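PDB 3G9K: capsule biosynthesis protein capD from Bacillus anthracis, which cleaves the poly-gamma-D-glutamate capsule and, as a transpeptidase, joins it by an amide bond to meso-diaminopimelic acid of the peptidoglycan. Local coordinates for the interface of chains A and B. Coordinates in Å, arbitrary orientation; residue numbers count along the deposited sequence, not the author numbering. Chains: chain A, Capsule biosynthesis protein capD; chain B, Capsule biosynthesis protein capD.

The interface of chains A and B. Residues chain A 48, 52, 55, 63, 69, 71, 84, 104; chain B 4, 16, 18.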
ATOM      1  N   ALA A  48      -9.954   4.159  -8.983  1.00 16.05           N
ATOM      2  CA  ALA A  48      -8.939   4.231  -7.921  1.00 16.08           C
ATOM      3  C   ALA A  48      -9.288   5.313  -6.866  1.00 15.67           C
ATOM      4  O   ALA A  48      -9.056   5.142  -5.674  1.00 13.78           O
ATOM      5  CB  ALA A  48      -7.543   4.530  -8.544  1.00 15.22           C
ATOM      6  N   SER A  52     -10.024   4.396  -3.187  1.00 15.05           N
ATOM      7  CA  SER A  52      -9.189   5.001  -2.102  1.00 15.19           C
ATOM      8  C   SER A  52     -10.052   5.600  -1.008  1.00 15.22           C
ATOM      9  O   SER A  52      -9.858   5.334   0.182  1.00 15.36           O
ATOM     10  CB  SER A  52      -8.245   6.050  -2.622  1.00 14.69           C
ATOM     11  OG  SER A  52      -7.300   5.453  -3.453  1.00 15.92           O
ATOM     12  N   LEU A  55     -11.970   2.725   1.115  1.00 14.28           N
ATOM     13  CA  LEU A  55     -10.992   2.095   1.991  1.00 14.46           C
ATOM     14  C   LEU A  55     -10.780   2.979   3.212  1.00 14.32           C
ATOM     15  O   LEU A  55     -10.725   2.465   4.340  1.00 15.57           O
ATOM     16  CB  LEU A  55      -9.678   1.813   1.249  1.00 14.14           C
ATOM     17  CG  LEU A  55      -9.715   0.595   0.315  1.00 14.68           C
ATOM     18  CD1 LEU A  55      -8.449   0.618  -0.502  1.00 15.55           C
ATOM     19  CD2 LEU A  55      -9.909  -0.715   1.077  1.00 17.17           C
ATOM     20  N   SER A  63      -5.772   3.210   6.238  1.00 15.19           N
ATOM     21  CA  SER A  63      -5.535   4.347   5.373  1.00 16.11           C
ATOM     22  C   SER A  63      -6.693   5.316   5.570  1.00 16.79           C
ATOM     23  O   SER A  63      -7.702   4.960   6.198  1.00 16.54           O
ATOM     24  CB  SER A  63      -5.452   3.942   3.899  1.00 16.62           C
ATOM     25  OG  SER A  63      -6.746   3.616   3.334  1.00 16.08           O
ATOM     26  N   GLY A  69      -0.181   8.645   0.690  1.00 16.22           N
ATOM     27  CA  GLY A  69      -0.094   7.518  -0.205  1.00 16.14           C
ATOM     28  C   GLY A  69       0.700   7.877  -1.435  1.00 16.48           C
ATOM     29  O   GLY A  69       1.206   9.025  -1.557  1.00 16.87           O
HETATM   30  N   MSE A  71       0.562   6.743  -5.873  1.00 23.40           N
HETATM   31  CA  MSE A  71      -0.163   6.060  -6.927  1.00 23.55           C
HETATM   32  C   MSE A  71       0.633   6.021  -8.210  1.00 24.13           C
HETATM   33  O   MSE A  71       1.037   7.068  -8.761  1.00 24.68           O
HETATM   34  CB  MSE A  71      -1.516   6.730  -7.183  1.00 22.93           C
HETATM   35  CG  MSE A  71      -2.372   6.019  -8.251  1.00 22.02           C
HETATM   36 SE   MSE A  71      -4.132   6.758  -8.550  0.50 10.69          SE
HETATM   37  CE  MSE A  71      -4.842   6.558  -6.732  1.00 20.94           C
ATOM     38  N   TYR A  84       1.549  11.692  -2.779  1.00 20.13           N
ATOM     39  CA  TYR A  84       0.730  12.463  -1.837  1.00 19.77           C
ATOM     40  C   TYR A  84       0.982  12.009  -0.375  1.00 19.69           C
ATOM     41  O   TYR A  84       0.096  11.957   0.472  1.00 18.54           O
ATOM     42  CB  TYR A  84      -0.758  12.426  -2.239  1.00 19.22           C
ATOM     43  CG  TYR A  84      -1.275  11.020  -2.586  1.00 17.70           C
ATOM     44  CD1 TYR A  84      -1.949  10.255  -1.661  1.00 17.04           C
ATOM     45  CD2 TYR A  84      -1.069  10.481  -3.838  1.00 18.65           C
ATOM     46  CE1 TYR A  84      -2.387   8.993  -1.976  1.00 14.37           C
ATOM     47  CE2 TYR A  84      -1.488   9.227  -4.152  1.00 18.22           C
ATOM     48  CZ  TYR A  84      -2.177   8.485  -3.224  1.00 17.82           C
ATOM     49  OH  TYR A  84      -2.585   7.212  -3.563  1.00 15.98           O
ATOM     50  N   PHE A 104      -3.627  12.807   1.391  1.00 17.78           N
ATOM     51  CA  PHE A 104      -4.643  12.015   0.709  1.00 16.75           C
ATOM     52  C   PHE A 104      -5.646  12.861  -0.137  1.00 16.59           C
ATOM     53  O   PHE A 104      -5.814  12.625  -1.362  1.00 15.74           O
ATOM     54  CB  PHE A 104      -5.425  11.206   1.771  1.00 17.76           C
ATOM     55  CG  PHE A 104      -6.413  10.238   1.192  1.00 17.49           C
ATOM     56  CD1 PHE A 104      -7.706  10.657   0.852  1.00 19.35           C
ATOM     57  CD2 PHE A 104      -6.086   8.906   1.013  1.00 19.87           C
ATOM     58  CE1 PHE A 104      -8.643   9.782   0.313  1.00 17.53           C
ATOM     59  CE2 PHE A 104      -7.019   8.011   0.467  1.00 19.82           C
ATOM     60  CZ  PHE A 104      -8.314   8.470   0.138  1.00 19.36           C
TER
ATOM     61  N   PHE B   4      -3.938  -1.472  -3.306  1.00 13.78           N
ATOM     62  CA  PHE B   4      -4.880  -1.971  -4.332  1.00 15.08           C
ATOM     63  C   PHE B   4      -4.311  -1.855  -5.780  1.00 15.30           C
ATOM     64  O   PHE B   4      -3.335  -1.152  -6.055  1.00 14.18           O
ATOM     65  CB  PHE B   4      -6.263  -1.305  -4.148  1.00 15.39           C
ATOM     66  CG  PHE B   4      -6.270   0.160  -4.474  1.00 14.97           C
ATOM     67  CD1 PHE B   4      -5.959   1.086  -3.504  1.00 14.60           C
ATOM     68  CD2 PHE B   4      -6.480   0.603  -5.795  1.00 17.10           C
ATOM     69  CE1 PHE B   4      -5.952   2.434  -3.787  1.00 15.48           C
ATOM     70  CE2 PHE B   4      -6.486   1.927  -6.101  1.00 16.92           C
ATOM     71  CZ  PHE B   4      -6.204   2.866  -5.095  1.00 17.81           C
ATOM     72  N   SER B  16      -1.614   1.310  -6.249  1.00 16.67           N
ATOM     73  CA  SER B  16      -1.571   2.392  -5.251  1.00 15.61           C
ATOM     74  C   SER B  16      -1.446   1.835  -3.849  1.00 15.71           C
ATOM     75  O   SER B  16      -2.089   0.838  -3.498  1.00 14.46           O
ATOM     76  CB  SER B  16      -2.785   3.293  -5.395  1.00 16.49           C
ATOM     77  OG  SER B  16      -2.835   4.241  -4.339  1.00 17.17           O
ATOM     78  N   ASN B  18      -1.744   3.353   0.106  1.00 16.47           N
ATOM     79  CA  ASN B  18      -2.113   4.441   0.975  1.00 16.92           C
ATOM     80  C   ASN B  18      -1.894   4.041   2.422  1.00 17.18           C
ATOM     81  O   ASN B  18      -1.974   2.856   2.755  1.00 14.95           O
ATOM     82  CB  ASN B  18      -3.575   4.797   0.789  1.00 16.96           C
ATOM     83  CG  ASN B  18      -3.893   5.293  -0.637  1.00 18.62           C
ATOM     84  OD1 ASN B  18      -3.032   5.843  -1.318  1.00 16.42           O
ATOM     85  ND2 ASN B  18      -5.144   5.110  -1.063  1.00 21.07           N
TER
HETATM   86  O   HOH W   1      -7.273   4.432   0.721  1.00 19.21           O
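B:Asn18 and A:Tyr84 meet where the two chains of CapD, made from one precursor, share a beta-sheet in the core of this gamma-glutamyltransferase-family enzyme. The case illustrates how one interface amide can be read at both ends. Strand 13-19 of chain B runs antiparallel to strand 68-74 of chain A, with bridges pairing B:Asn18 with A:Gly69 and B:Ser16 with A:Met71, and helix 44-58 of chain A packs over the sheet.

Hydrogen bonds form the polar centre. The phenol OH of A:Tyr84 donates to the amide oxygen OD1 of B:Asn18 (2.7 Å), lying in the carbonyl plane on a lone pair, while the tyrosine ring is turned 63° from the amide. Within chain A, A:Gly69 O lies over one face of that A:Tyr84 ring, 3.2 Å above its plane. The same OH accepts a weak bond from B:Ser16; with OG anti to the backbone N (chi1 173°), the hydroxyl lies on the chain A side, within weak-bond range of the phenol. At the other end of the amide, ND2 is joined through a water to the A:Ser63 hydroxyl and the backbone O of A:Ser52; its direct bond to A:Ser52 OG is weak. A:Ser52 OG donates to A:Ala48 O, one helical turn back, at 2.8 Å, a bond that would favour this rotamer.

Apolar contacts flank this network. The ring of B:Phe4 meets the helix by its rim: CE2 touches A:Ala48 CB at 3.7 Å, at the edge and in plane, and CD1 reaches the CD1 branch of A:Leu55. The selenomethionine A:Met71 bends at chi3 (-59°), bringing its methyl CE near B:Ser16. Alongside the amide stem, A:Ser63 CB packs against B:Asn18 CB at 3.7 Å.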